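Local structure of 3-carboxy-cis,cis-muconate cycloisomerase (Acinetobacter calcoaceticus, 1Q5N) at residues Cys228-His231 and Arg236-Glu239; Asp112-Ala117 and Gly322-Glu327; Cys396-Ala401 and Lys407-Gln412; Glu373-Ala378 and His390-Ala395; Gly249-Met254 and Ala293-Ala298. The protein is a cycloisomerase of the largely helical, tetrameric fumarase/aspartase (class II lyase) superfamily. All coordinates share one frame; numbering follows the deposited sequence.

Contact 1: residues Cys228-His231 and Arg236-Glu239; sequences CTWH and RIVE
A cation-pi pair between Trp230 and Arg236 fastens the loop that follows helix 210-221 to the first turns of helix 235-261. The guanidinium carbon, Arg236 CZ, stands 4.6 Å from the centre of the five-membered ring of Trp230 and only 12° off the ring normal. Its leading nitrogen NH1 comes over the same face, offset toward the rim, with Arg236 NH1 3.5 Å from Trp230 CG. The two planes are inclined by 50°, so one nitrogen dips toward the indole and the group does not lie flat on it. Arg236 can reach this far because its chain runs extended from CG to NE. With CG held between the backbone N and the carbonyl carbon (chi1 50°), Trp230 turns one indole face to the arginine. Ile237 adds an apolar touch near the ring plane, Trp230 CZ3 to Ile237 CG1 at 4.4 Å. One water links the loop to the arginine: it donates to Cys228 O at 3.1 Å and accepts from Arg236 NH1 at 3.0 Å. Arg236 NE is bound to the carbonyl oxygen of Arg190, and Arg179 of the second subunit brings a like charge close to Arg236 NH2. Arginine suits this buried place because its flat cation can serve an aromatic face, a water and a carbonyl together; the pi face and the neutral acceptors would probably spread and partly offset its positive charge.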
# COMPACT_ATOMS: atom_id res chain seq x y z
N CYS A 228 10.20 -27.96 -9.84
CA CYS A 228 9.12 -27.83 -10.80
C CYS A 228 9.04 -26.39 -11.39
O CYS A 228 9.62 -25.46 -10.84
CB CYS A 228 7.78 -28.26 -10.16
SG CYS A 228 7.45 -27.32 -8.69
N THR A 229 8.38 -26.25 -12.53
CA THR A 229 8.23 -24.96 -13.16
C THR A 229 7.57 -23.93 -12.18
O THR A 229 6.71 -24.30 -11.38
CB THR A 229 7.37 -25.11 -14.41
OG1 THR A 229 7.97 -26.09 -15.26
CG2 THR A 229 7.25 -23.76 -15.18
N TRP A 230 7.99 -22.67 -12.21
CA TRP A 230 7.35 -21.70 -11.30
C TRP A 230 6.81 -20.44 -12.01
O TRP A 230 7.02 -19.32 -11.59
CB TRP A 230 8.27 -21.32 -10.13
CG TRP A 230 9.62 -20.93 -10.57
CD1 TRP A 230 10.59 -21.76 -11.08
CD2 TRP A 230 10.14 -19.60 -10.68
NE1 TRP A 230 11.67 -21.04 -11.50
CE2 TRP A 230 11.43 -19.71 -11.28
CE3 TRP A 230 9.65 -18.34 -10.34
CZ2 TRP A 230 12.24 -18.59 -11.56
CZ3 TRP A 230 10.44 -17.22 -10.60
CH2 TRP A 230 11.73 -17.35 -11.21
N HIS A 231 6.12 -20.66 -13.13
CA HIS A 231 5.48 -19.60 -13.88
C HIS A 231 4.42 -18.93 -13.01
O HIS A 231 4.25 -17.71 -13.04
CB HIS A 231 4.82 -20.19 -15.12
CG HIS A 231 5.80 -20.56 -16.20
ND1 HIS A 231 5.53 -21.51 -17.17
CD2 HIS A 231 7.05 -20.10 -16.46
CE1 HIS A 231 6.58 -21.63 -17.95
NE2 HIS A 231 7.52 -20.79 -17.54
N ARG A 236 9.72 -16.45 -5.04
CA ARG A 236 11.12 -16.04 -5.21
C ARG A 236 11.31 -14.55 -5.58
O ARG A 236 12.30 -13.90 -5.14
CB ARG A 236 11.81 -16.93 -6.25
CG ARG A 236 12.13 -18.31 -5.76
CD ARG A 236 12.49 -19.23 -6.96
NE ARG A 236 12.72 -20.63 -6.57
CZ ARG A 236 11.85 -21.62 -6.72
NH1 ARG A 236 10.66 -21.40 -7.28
NH2 ARG A 236 12.18 -22.84 -6.32
N ILE A 237 10.39 -14.01 -6.38
CA ILE A 237 10.43 -12.62 -6.80
C ILE A 237 10.14 -11.71 -5.58
O ILE A 237 10.87 -10.72 -5.31
CB ILE A 237 9.36 -12.33 -7.90
CG1 ILE A 237 9.65 -13.17 -9.16
CG2 ILE A 237 9.32 -10.84 -8.24
CD1 ILE A 237 11.02 -12.96 -9.77
N VAL A 238 9.08 -12.06 -4.85
CA VAL A 238 8.66 -11.29 -3.71
C VAL A 238 9.75 -11.28 -2.67
O VAL A 238 10.04 -10.24 -2.06
CB VAL A 238 7.36 -11.88 -3.12
CG1 VAL A 238 6.89 -11.06 -1.91
CG2 VAL A 238 6.30 -11.88 -4.20
N GLU A 239 10.39 -12.45 -2.50
CA GLU A 239 11.41 -12.59 -1.49
C GLU A 239 12.57 -11.63 -1.73
O GLU A 239 13.06 -10.99 -0.78
CB GLU A 239 11.88 -14.04 -1.40
CG GLU A 239 12.95 -14.28 -0.34
CD GLU A 239 13.19 -15.75 -0.03
OE1 GLU A 239 13.07 -16.62 -0.92
OE2 GLU A 239 13.51 -16.05 1.11
O HOH W 1 9.64 -24.07 -8.10

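Contact 2: residues Asp112-Ala117 and Gly322-Glu327; sequences DILDTA and GAWHAE
The indole of Trp324 and the carboxylate of Asp115 meet with their planes 88° apart, almost perpendicular. Asp115 OD1 approaches the indole obliquely and stays 3.5 Å from Trp324 NE1; a water bridges the two, donating to Asp115 OD1 at 2.9 Å and accepting from Trp324 NE1 at 3.2 Å. Glu327 OE1, from the next turn of the same helix, lies at the edge of the indole, in its plane. Leu114 also comes in obliquely, its CD1 packing 3.9 Å from Trp324 CZ2, while Met30 of helix 23-43 lies against the same leucine. Trp324 reaches across with its CG anti to the backbone N (chi1 175°). Tryptophan fits here by joining a broad apolar surface for Leu114 to one N-H for the water. The two carboxylates are brought near each other, Asp115 OD1 to Glu327 OE1 being 5.1 Å, and Arg234 forms salt bridges with both, through Asp115 OD2 and Glu327 OE1, which probably offsets much of their mutual repulsion. Asp115 OD2 is also hydrogen-bonded to Gln195 NE2. This buried, water-bridged junction joins helices 110-146 and 323-351, two long helices of the elongated helical body seen throughout the class II lyase superfamily.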
# COMPACT_ATOMS: atom_id res chain seq x y z
N ASP A 112 9.45 -18.22 -20.04
CA ASP A 112 10.74 -18.81 -19.68
C ASP A 112 11.85 -17.77 -19.94
O ASP A 112 12.70 -17.54 -19.09
CB ASP A 112 11.06 -20.05 -20.52
CG ASP A 112 10.05 -21.16 -20.33
OD1 ASP A 112 9.58 -21.37 -19.18
OD2 ASP A 112 9.72 -21.84 -21.34
N ILE A 113 11.82 -17.14 -21.11
CA ILE A 113 12.84 -16.19 -21.46
C ILE A 113 12.73 -14.89 -20.59
O ILE A 113 13.73 -14.34 -20.17
CB ILE A 113 12.72 -15.82 -22.96
CG1 ILE A 113 12.85 -17.08 -23.83
CG2 ILE A 113 13.76 -14.77 -23.34
CD1 ILE A 113 14.08 -17.93 -23.56
N LEU A 114 11.51 -14.43 -20.35
CA LEU A 114 11.31 -13.22 -19.55
C LEU A 114 11.72 -13.44 -18.09
O LEU A 114 12.45 -12.61 -17.55
CB LEU A 114 9.85 -12.76 -19.67
CG LEU A 114 9.55 -12.28 -21.11
CD1 LEU A 114 8.09 -12.10 -21.30
CD2 LEU A 114 10.28 -10.98 -21.43
N ASP A 115 11.28 -14.54 -17.47
CA ASP A 115 11.66 -14.81 -16.08
C ASP A 115 13.18 -15.08 -15.94
O ASP A 115 13.81 -14.69 -14.93
CB ASP A 115 10.93 -16.02 -15.49
CG ASP A 115 9.50 -15.73 -15.12
OD1 ASP A 115 9.06 -14.56 -15.21
OD2 ASP A 115 8.83 -16.70 -14.73
N THR A 116 13.77 -15.75 -16.94
CA THR A 116 15.19 -16.02 -16.86
C THR A 116 15.97 -14.69 -17.00
O THR A 116 16.91 -14.44 -16.26
CB THR A 116 15.67 -17.08 -17.95
OG1 THR A 116 15.11 -18.38 -17.64
CG2 THR A 116 17.20 -17.17 -17.96
N ALA A 117 15.56 -13.83 -17.93
CA ALA A 117 16.27 -12.55 -18.07
C ALA A 117 16.07 -11.74 -16.75
O ALA A 117 16.99 -11.05 -16.28
CB ALA A 117 15.77 -11.76 -19.28
N GLY A 322 -2.48 -9.96 -15.58
CA GLY A 322 -2.39 -8.78 -14.73
C GLY A 322 -1.29 -8.79 -13.67
O GLY A 322 -0.39 -7.95 -13.70
N ALA A 323 -1.33 -9.75 -12.75
CA ALA A 323 -0.33 -9.84 -11.68
C ALA A 323 1.08 -9.97 -12.21
O ALA A 323 2.00 -9.36 -11.68
CB ALA A 323 -0.62 -11.03 -10.76
N TRP A 324 1.28 -10.80 -13.22
CA TRP A 324 2.62 -11.00 -13.77
C TRP A 324 3.11 -9.75 -14.50
O TRP A 324 4.27 -9.33 -14.35
CB TRP A 324 2.61 -12.24 -14.69
CG TRP A 324 3.90 -12.50 -15.43
CD1 TRP A 324 5.18 -12.47 -14.91
CD2 TRP A 324 4.04 -12.87 -16.80
NE1 TRP A 324 6.08 -12.81 -15.87
CE2 TRP A 324 5.41 -13.06 -17.05
CE3 TRP A 324 3.13 -13.05 -17.85
CZ2 TRP A 324 5.90 -13.43 -18.30
CZ3 TRP A 324 3.62 -13.43 -19.10
CH2 TRP A 324 4.98 -13.61 -19.31
N HIS A 325 2.24 -9.14 -15.29
CA HIS A 325 2.58 -7.90 -16.00
C HIS A 325 3.03 -6.79 -14.99
O HIS A 325 3.99 -6.05 -15.26
CB HIS A 325 1.33 -7.40 -16.79
CG HIS A 325 1.08 -8.15 -18.06
ND1 HIS A 325 0.84 -9.51 -18.09
CD2 HIS A 325 1.18 -7.77 -19.36
CE1 HIS A 325 0.81 -9.94 -19.34
NE2 HIS A 325 1.02 -8.90 -20.13
N ALA A 326 2.37 -6.69 -13.84
CA ALA A 326 2.68 -5.64 -12.86
C ALA A 326 4.10 -5.77 -12.31
O ALA A 326 4.73 -4.78 -12.01
CB ALA A 326 1.67 -5.65 -11.71
N GLU A 327 4.59 -7.01 -12.18
CA GLU A 327 5.96 -7.25 -11.70
C GLU A 327 6.98 -6.56 -12.59
O GLU A 327 8.03 -6.09 -12.11
CB GLU A 327 6.35 -8.74 -11.70
CG GLU A 327 5.57 -9.71 -10.81
CD GLU A 327 5.95 -11.19 -11.15
OE1 GLU A 327 7.05 -11.44 -11.71
OE2 GLU A 327 5.15 -12.08 -10.86
O HOH W 2 9.12 -11.75 -15.90

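Contact 3: residues Cys396-Ala401 and Lys407-Gln412; sequences CKTAVA and KDIISQ
Ile409 lays its side chain against Thr398 and Ala399, so that in the C-terminal region, of the adenylosuccinate lyase C-terminal family, the short helix 406-410 is folded back on helix 385-402 just after the turn between them. Its branches divide the work. With CG1 beside the backbone N (chi1 -62°), the ethyl arm is carried onto Ala399, and Ile409 CG1 lies 3.7 Å from both Ala399 CA and Ala399 CB. The methyl branch, anti to the backbone N, goes to the threonine: Ile409 CG2 is 4.1 Å from Thr398 CB. The turn at chi2 (-52°) brings the end of the ethyl arm toward Thr398 as well, leaving Ile409 CD1 4.2 Å from Thr398 CG2. Thr398 answers with a conformation that separates its two characters: CG2 is anti to the backbone N and serves the isoleucine, whereas OG1 sits beside the backbone N and is hydrogen-bonded to the carbonyl oxygen of Ala394, one turn earlier. Alanine is apt at 399 because its small CB lets the backbones come close, with Ala399 CA and Ile409 CA 6.1 Å apart. Leu406 packs on the same alanine. Since the touching groups are all carbon and the threonine hydroxyl is engaged within its own helix, the pairing depends on dispersion and on burial of apolar surface, with the beta-branched isoleucine offering a broad, fairly rigid face.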
# COMPACT_ATOMS: atom_id res chain seq x y z
N CYS A 396 14.91 19.57 41.96
CA CYS A 396 14.51 19.89 40.58
C CYS A 396 13.49 21.03 40.60
O CYS A 396 13.59 21.95 39.79
CB CYS A 396 13.91 18.67 39.85
SG CYS A 396 15.14 17.35 39.44
N LYS A 397 12.54 20.97 41.54
CA LYS A 397 11.53 22.01 41.72
C LYS A 397 12.19 23.36 42.02
O LYS A 397 11.81 24.40 41.48
CB LYS A 397 10.61 21.66 42.90
CG LYS A 397 9.42 20.84 42.54
CD LYS A 397 8.69 20.49 43.81
CE LYS A 397 7.44 19.73 43.47
NZ LYS A 397 6.72 19.27 44.72
N THR A 398 13.17 23.33 42.91
CA THR A 398 13.88 24.52 43.29
C THR A 398 14.67 25.07 42.12
O THR A 398 14.63 26.29 41.87
CB THR A 398 14.83 24.27 44.47
OG1 THR A 398 14.10 23.69 45.56
CG2 THR A 398 15.42 25.57 44.95
N ALA A 399 15.37 24.19 41.41
CA ALA A 399 16.19 24.60 40.28
C ALA A 399 15.30 25.21 39.21
O ALA A 399 15.68 26.16 38.54
CB ALA A 399 16.98 23.40 39.73
N VAL A 400 14.10 24.67 39.02
CA VAL A 400 13.25 25.26 38.03
C VAL A 400 12.74 26.61 38.54
O VAL A 400 12.74 27.57 37.79
CB VAL A 400 12.06 24.36 37.70
CG1 VAL A 400 11.15 25.08 36.77
CG2 VAL A 400 12.53 23.07 37.06
N ALA A 401 12.32 26.70 39.81
CA ALA A 401 11.84 27.96 40.35
C ALA A 401 12.91 29.08 40.30
O ALA A 401 12.61 30.22 39.92
CB ALA A 401 11.36 27.75 41.77
N LYS A 407 22.98 21.40 39.33
CA LYS A 407 24.20 21.16 40.13
C LYS A 407 24.30 22.25 41.23
O LYS A 407 24.59 21.94 42.37
CB LYS A 407 25.49 21.14 39.26
CG LYS A 407 26.74 20.66 40.04
CD LYS A 407 27.99 20.40 39.15
CE LYS A 407 28.81 21.66 38.85
NZ LYS A 407 29.83 21.40 37.76
N ASP A 408 24.05 23.50 40.87
CA ASP A 408 24.08 24.59 41.83
C ASP A 408 23.15 24.35 42.98
O ASP A 408 23.52 24.62 44.12
CB ASP A 408 23.73 25.90 41.16
CG ASP A 408 24.72 26.25 40.06
OD1 ASP A 408 25.88 25.71 40.12
OD2 ASP A 408 24.35 27.06 39.15
N ILE A 409 21.97 23.80 42.73
CA ILE A 409 21.02 23.56 43.80
C ILE A 409 21.38 22.35 44.65
O ILE A 409 21.40 22.39 45.87
CB ILE A 409 19.58 23.35 43.24
CG1 ILE A 409 19.12 24.60 42.51
CG2 ILE A 409 18.65 22.91 44.35
CD1 ILE A 409 19.25 25.87 43.28
N ILE A 410 21.69 21.24 44.00
CA ILE A 410 21.99 20.07 44.77
C ILE A 410 23.23 20.23 45.63
O ILE A 410 23.27 19.69 46.74
CB ILE A 410 22.07 18.82 43.84
CG1 ILE A 410 21.10 17.77 44.35
CG2 ILE A 410 23.44 18.22 43.82
CD1 ILE A 410 20.19 17.29 43.30
N SER A 411 24.22 20.98 45.15
CA SER A 411 25.47 21.15 45.91
C SER A 411 25.32 21.91 47.23
O SER A 411 26.21 21.84 48.10
CB SER A 411 26.56 21.84 45.06
OG SER A 411 26.20 23.19 44.84
N GLN A 412 24.23 22.65 47.41
CA GLN A 412 24.05 23.36 48.67
C GLN A 412 23.02 22.68 49.58
O GLN A 412 22.58 23.26 50.56
CB GLN A 412 23.75 24.86 48.42
CG GLN A 412 22.38 25.23 47.86
CD GLN A 412 22.41 26.53 47.00
OE1 GLN A 412 21.36 27.11 46.64
NE2 GLN A 412 23.63 26.97 46.65

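Contact 4: residues Glu373-Ala378 and His390-Ala395; sequences EAVMMA and HVVEAA
Val392 projects into the angle between Val375 and Met376, joining helices 372-383 and 385-402, two consecutive helices with a tight turn between them in the C-terminal region that shares its sequence family with adenylosuccinate lyase. From CA its bond to CB points toward the other helix, and CB itself serves as the fork. One branch, CG1, is anti to the backbone N (chi1 176°) and runs toward the next turn of its own helix, where Val392 CG1 lies 4.2 Å from Cys396 SG. The other branch, CG2, sits beside the backbone N and does the work across the contact. It meets a methyl of its counterpart, Val392 CG2 to Val375 CG1 at 3.9 Å, and then the start of the following residue, with Met376 CA at 4.0 Å from Val392 CG2. The two valines cross obliquely. Met376 gives only the base of its side chain here; bends at chi2 and chi3 lead its sulfur end away, and Arg385 and Ala388 are among its neighbours. Valine suits position 392 because a compact branched group fits between closely spaced backbones, whose CA atoms at Met376 and Val392 are 6.3 Å apart. Val375 is packed further by Phe429, Ile410 and Ile428. At the base of the methionine, Met376 CB lies 4.2 Å from Val392 CG2.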
# COMPACT_ATOMS: atom_id res chain seq x y z
N GLU A 373 18.38 11.55 37.32
CA GLU A 373 18.37 10.18 37.77
C GLU A 373 19.80 9.68 38.10
O GLU A 373 19.96 8.89 39.02
CB GLU A 373 17.56 9.30 36.80
CG GLU A 373 18.27 8.43 35.87
CD GLU A 373 17.32 7.39 35.27
OE1 GLU A 373 16.15 7.78 35.01
OE2 GLU A 373 17.71 6.22 35.05
N ALA A 374 20.82 10.19 37.41
CA ALA A 374 22.19 9.84 37.71
C ALA A 374 22.48 10.31 39.18
O ALA A 374 23.06 9.56 39.98
CB ALA A 374 23.16 10.56 36.71
N VAL A 375 22.06 11.53 39.55
CA VAL A 375 22.28 12.03 40.92
C VAL A 375 21.58 11.15 41.96
O VAL A 375 22.09 10.86 43.04
CB VAL A 375 21.77 13.49 41.10
CG1 VAL A 375 21.96 13.93 42.55
CG2 VAL A 375 22.51 14.43 40.14
N MET A 376 20.38 10.71 41.60
CA MET A 376 19.62 9.86 42.46
C MET A 376 20.29 8.48 42.70
O MET A 376 20.24 7.96 43.81
CB MET A 376 18.24 9.73 41.84
CG MET A 376 17.18 9.39 42.82
SD MET A 376 16.35 8.00 42.12
CE MET A 376 17.45 6.65 42.80
N MET A 377 20.90 7.90 41.65
CA MET A 377 21.61 6.60 41.76
C MET A 377 22.87 6.74 42.65
O MET A 377 23.18 5.84 43.42
CB MET A 377 22.07 6.09 40.39
CG MET A 377 20.96 5.72 39.44
SD MET A 377 20.04 4.29 40.00
CE MET A 377 18.46 5.02 40.36
N ALA A 378 23.59 7.85 42.51
CA ALA A 378 24.78 8.10 43.33
C ALA A 378 24.43 8.25 44.80
O ALA A 378 25.22 7.88 45.66
CB ALA A 378 25.49 9.36 42.86
N HIS A 390 13.50 11.57 46.95
CA HIS A 390 12.86 12.75 47.48
C HIS A 390 13.74 13.98 47.52
O HIS A 390 13.27 15.10 47.33
CB HIS A 390 12.26 12.50 48.86
CG HIS A 390 11.44 13.66 49.35
ND1 HIS A 390 10.18 13.96 48.82
CD2 HIS A 390 11.74 14.68 50.18
CE1 HIS A 390 9.77 15.11 49.30
NE2 HIS A 390 10.69 15.58 50.13
N VAL A 391 15.02 13.82 47.78
CA VAL A 391 15.87 15.00 47.79
C VAL A 391 16.08 15.59 46.36
O VAL A 391 16.13 16.82 46.16
CB VAL A 391 17.20 14.63 48.44
CG1 VAL A 391 18.25 15.70 48.18
CG2 VAL A 391 16.95 14.46 49.94
N VAL A 392 16.16 14.69 45.37
CA VAL A 392 16.39 15.10 44.01
C VAL A 392 15.16 15.78 43.40
O VAL A 392 15.28 16.79 42.73
CB VAL A 392 16.89 13.89 43.16
CG1 VAL A 392 17.02 14.29 41.69
CG2 VAL A 392 18.25 13.46 43.67
N GLU A 393 13.98 15.23 43.67
CA GLU A 393 12.76 15.83 43.17
C GLU A 393 12.55 17.26 43.76
O GLU A 393 12.16 18.17 43.05
CB GLU A 393 11.59 14.93 43.51
CG GLU A 393 10.25 15.59 43.26
CD GLU A 393 9.12 14.79 43.91
OE1 GLU A 393 9.39 14.11 44.96
OE2 GLU A 393 7.97 14.86 43.37
N ALA A 394 12.84 17.45 45.04
CA ALA A 394 12.68 18.78 45.63
C ALA A 394 13.72 19.74 45.00
O ALA A 394 13.44 20.93 44.77
CB ALA A 394 12.87 18.70 47.17
N ALA A 395 14.92 19.22 44.72
CA ALA A 395 15.97 20.04 44.11
C ALA A 395 15.59 20.46 42.68
O ALA A 395 15.93 21.57 42.23
CB ALA A 395 17.29 19.27 44.10

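Contact 5: residues Gly249-Met254 and Ala293-Ala298; sequences GNVGKM and ASVLAA
Val295 and Leu296 of helix 290-311 rest on Val251 and Gly252 of helix 235-261 where the two helices cross. The axes of the segments 249-254 and 293-298 approach to 8.6 Å, with N-to-C directions 137° apart. Along 293-298, the first residue, Ala293, turns to other chains and packs on His325 of the third subunit and Trp157 of the fourth. Ser294 follows, its hydroxyl hydrogen-bonded to the carbonyl oxygen of Leu11. At Val295 the chain meets its partner: CG1, anti to the backbone N (chi1 176°), is directed onto the backbone, with Val295 CG1 3.4 Å from Val251 O. The same methyl lies 3.9 Å from Gly252 N, and the side chains also touch, Val251 CG2 to Val295 CG1 at 3.8 Å, crossing at about a right angle. Val251 offers that methyl by placing CG2 in the crowded position between its backbone N and carbonyl carbon. Leu296 comes next and brings the end of its chain round to the glycine, Leu296 CD2 to Gly252 O being 3.6 Å. Glycine at 252 presents bare backbone to both side chains and fits the close approach, Gly252 CA and Leu296 CA being 5.5 Å apart, though this contact alone does not require it. Ala297, small as well, packs on Gly322 of the third subunit, and Ala298 closes the turn with its N bonded to Ser294 O at 3.0 Å. The crossing thus sits in the helical core of the tetramer, with helix 323-351 packing on both valines through Thr345 and helix 166-191 reaching Val251 through Phe177.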
# COMPACT_ATOMS: atom_id res chain seq x y z
N GLY A 249 14.32 0.48 4.24
CA GLY A 249 13.82 0.95 5.53
C GLY A 249 14.99 1.29 6.49
O GLY A 249 14.89 2.27 7.24
N ASN A 250 16.09 0.51 6.50
CA ASN A 250 17.22 0.81 7.39
C ASN A 250 17.86 2.18 7.06
O ASN A 250 18.18 2.95 7.98
CB ASN A 250 18.37 -0.24 7.31
CG ASN A 250 17.99 -1.59 7.90
OD1 ASN A 250 17.39 -1.67 8.98
ND2 ASN A 250 18.36 -2.66 7.21
N VAL A 251 18.06 2.50 5.78
CA VAL A 251 18.72 3.78 5.50
C VAL A 251 17.72 4.93 5.62
O VAL A 251 18.11 6.10 5.84
CB VAL A 251 19.49 3.77 4.13
CG1 VAL A 251 20.57 2.66 4.17
CG2 VAL A 251 18.55 3.55 2.95
N GLY A 252 16.43 4.60 5.48
CA GLY A 252 15.36 5.59 5.65
C GLY A 252 15.45 6.04 7.12
O GLY A 252 15.40 7.23 7.41
N LYS A 253 15.59 5.09 8.04
CA LYS A 253 15.68 5.44 9.46
C LYS A 253 16.92 6.32 9.74
O LYS A 253 16.84 7.27 10.53
CB LYS A 253 15.70 4.14 10.32
CG LYS A 253 15.74 4.39 11.84
CD LYS A 253 17.18 4.57 12.40
CE LYS A 253 17.18 4.64 13.93
NZ LYS A 253 16.39 5.79 14.49
N MET A 254 18.04 6.00 9.07
CA MET A 254 19.27 6.77 9.24
C MET A 254 19.08 8.21 8.68
O MET A 254 19.48 9.17 9.32
CB MET A 254 20.40 6.05 8.51
CG MET A 254 20.67 4.65 9.11
SD MET A 254 21.79 3.77 8.03
CE MET A 254 23.30 4.81 8.12
N ALA A 293 16.57 13.91 1.54
CA ALA A 293 15.36 14.07 0.76
C ALA A 293 15.14 12.89 -0.22
O ALA A 293 14.03 12.34 -0.33
CB ALA A 293 15.40 15.42 0.01
N SER A 294 16.20 12.48 -0.92
CA SER A 294 16.10 11.33 -1.83
C SER A 294 15.87 10.02 -1.08
O SER A 294 15.04 9.21 -1.46
CB SER A 294 17.40 11.15 -2.61
OG SER A 294 17.62 12.26 -3.43
N VAL A 295 16.65 9.80 -0.04
CA VAL A 295 16.50 8.57 0.72
C VAL A 295 15.11 8.48 1.35
O VAL A 295 14.52 7.42 1.37
CB VAL A 295 17.63 8.43 1.82
CG1 VAL A 295 17.40 7.19 2.67
CG2 VAL A 295 19.01 8.30 1.14
N LEU A 296 14.57 9.59 1.85
CA LEU A 296 13.29 9.55 2.49
C LEU A 296 12.19 9.37 1.45
O LEU A 296 11.17 8.75 1.74
CB LEU A 296 13.10 10.77 3.40
CG LEU A 296 13.93 10.63 4.69
CD1 LEU A 296 13.97 11.96 5.49
CD2 LEU A 296 13.35 9.52 5.55
N ALA A 297 12.41 9.88 0.23
CA ALA A 297 11.43 9.64 -0.84
C ALA A 297 11.42 8.11 -1.17
O ALA A 297 10.38 7.52 -1.39
CB ALA A 297 11.79 10.45 -2.08
N ALA A 298 12.57 7.47 -1.19
CA ALA A 298 12.61 6.04 -1.47
C ALA A 298 11.96 5.28 -0.30
O ALA A 298 11.28 4.27 -0.50
CB ALA A 298 14.07 5.61 -1.68

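In the fold
Following the chain from the N terminus, contact 2 opens first, on helix 110-146, and closes a loop of some two hundred residues when helix 323-351 returns to it. Contacts 1 and 5 fall within that span, one after the other, and share helix 235-261: contact 1 pins the loop before it, and contact 5, about 29 Å away between centres, ties its later part to helix 290-311. Contact 1 touches contact 2 directly, through His231 and Asp112. Contacts 4 and 3 follow in series, closing short loops in the C-terminal region; they share helix 385-402 and meet at Ala395 and Ile410. None of the loops cross, and contacts 2 and 3 lie about 69 Å apart between centres, toward opposite ends of the elongated subunit.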